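Local coordinates for putative N-acetylmuramoyl-L-alanine amidase (Neisseria meningitidis MC58, PDB 3CZX) that probably hydrolyses, as a zinc-dependent Amidase_3-family enzyme, the amide link between N-acetylmuramoyl residues and L-amino acids in cell-wall peptidoglycan, at the interface of chains A and B. Coordinates in Å, arbitrary orientation; residue numbers count along the deposited sequence, not the author numbering. Chains: chain A/B, Putative N-acetylmuramoyl-L-alanine amidase.

The interface of chains A and B. Residues chain A 23-24, 159; chain B 24, 156, 159.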
loop_
_atom_site.group_PDB
_atom_site.type_symbol
_atom_site.label_atom_id
_atom_site.label_comp_id
_atom_site.label_asym_id
_atom_site.label_seq_id
_atom_site.Cartn_x
_atom_site.Cartn_y
_atom_site.Cartn_z
ATOM N N SER A 23 -15.879 -3.580 -2.238
ATOM C CA SER A 23 -14.701 -4.446 -2.263
ATOM C C SER A 23 -13.583 -3.934 -1.355
ATOM O O SER A 23 -12.496 -4.507 -1.361
ATOM C CB SER A 23 -14.188 -4.681 -3.688
ATOM O OG SER A 23 -13.857 -3.466 -4.309
ATOM N N ASP A 24 -13.861 -2.880 -0.588
ATOM C CA ASP A 24 -12.943 -2.459 0.465
ATOM C C ASP A 24 -13.182 -3.261 1.737
ATOM O O ASP A 24 -14.297 -3.289 2.273
ATOM C CB ASP A 24 -13.117 -0.971 0.730
ATOM C CG ASP A 24 -12.709 -0.131 -0.478
ATOM O OD1 ASP A 24 -11.658 -0.404 -1.064
ATOM O OD2 ASP A 24 -13.444 0.792 -0.827
ATOM N N LYS A 159 -8.490 6.466 0.929
ATOM C CA LYS A 159 -7.944 5.753 -0.227
ATOM C C LYS A 159 -7.060 6.628 -1.104
ATOM O O LYS A 159 -6.085 6.126 -1.668
ATOM C CB LYS A 159 -9.090 5.118 -1.049
ATOM C CG LYS A 159 -9.796 3.988 -0.360
ATOM C CD LYS A 159 -11.130 3.570 -0.988
ATOM C CE LYS A 159 -10.994 2.888 -2.269
ATOM N NZ LYS A 159 -12.344 2.400 -2.765
ATOM N N ASP B 24 -11.940 4.176 -6.202
ATOM C CA ASP B 24 -10.640 3.636 -6.602
ATOM C C ASP B 24 -10.140 4.416 -7.816
ATOM O O ASP B 24 -10.864 4.588 -8.784
ATOM C CB ASP B 24 -10.743 2.151 -6.880
ATOM C CG ASP B 24 -10.989 1.348 -5.613
ATOM O OD1 ASP B 24 -10.073 1.306 -4.779
ATOM O OD2 ASP B 24 -12.061 0.710 -5.506
ATOM N N ALA B 156 -11.298 -5.946 -7.562
ATOM C CA ALA B 156 -11.427 -6.535 -6.212
ATOM C C ALA B 156 -10.306 -7.524 -5.902
ATOM O O ALA B 156 -9.772 -7.554 -4.776
ATOM C CB ALA B 156 -12.804 -7.207 -5.997
ATOM N N LYS B 159 -7.227 -5.668 -5.080
ATOM C CA LYS B 159 -7.330 -5.048 -3.752
ATOM C C LYS B 159 -7.075 -6.054 -2.638
ATOM O O LYS B 159 -6.414 -5.732 -1.636
ATOM C CB LYS B 159 -8.674 -4.346 -3.585
ATOM C CG LYS B 159 -8.787 -3.115 -4.452
ATOM C CD LYS B 159 -10.200 -2.573 -4.568
ATOM C CE LYS B 159 -10.701 -1.918 -3.358
ATOM N NZ LYS B 159 -12.020 -1.209 -3.645
#
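The C-terminal helix of chain B (152-176) meets the loop residue A:Ser23 and the short strand 24-25 of chain A, while the matching helix of chain A (152-177) reaches strand 24-25 of chain B. In this part of a two-fold interface, two lysines and two aspartates form a closed ring of alternating charge, its two halves similar but not identical. B:Lys159 contributes the tighter crossing: its ammonium NZ donates to carboxylate oxygen OD1 of A:Asp24 at 2.7 Å, coming from above the carboxylate plane, 55° out of it. The same NZ donates to the hydroxyl OG of A:Ser23 at 3.0 Å and, within its own chain, to OD2 of B:Asp24 at 2.7 Å, so three acceptors from both subunits grip one ammonium. The lysine chain is bent at its third torsion (chi3 72°), which turns its tip away from an extended course and towards these oxygens. A:Lys159 has the same bend and donates to OD2 of A:Asp24 at 2.7 Å, which accepts with its syn lone pair, the geometry also found for the intrachain pair in chain B. Its crossing is longer, a salt bridge from NZ to B:Asp24 OD1 at 3.2 Å, with B:Asp24 OD2 about equally far. A:Asp24 thus divides its two oxygens between the lysines of both chains. The two OD1 atoms, from A:Asp24 and B:Asp24, lie 4.4 Å apart, and the two ammonium groups that flank this gap probably offset their repulsion. The structure alone does not establish that the pairing exists in solution. Beside the polar cluster, the methyl CB of B:Ala156 packs against CB of A:Ser23 at 3.7 Å.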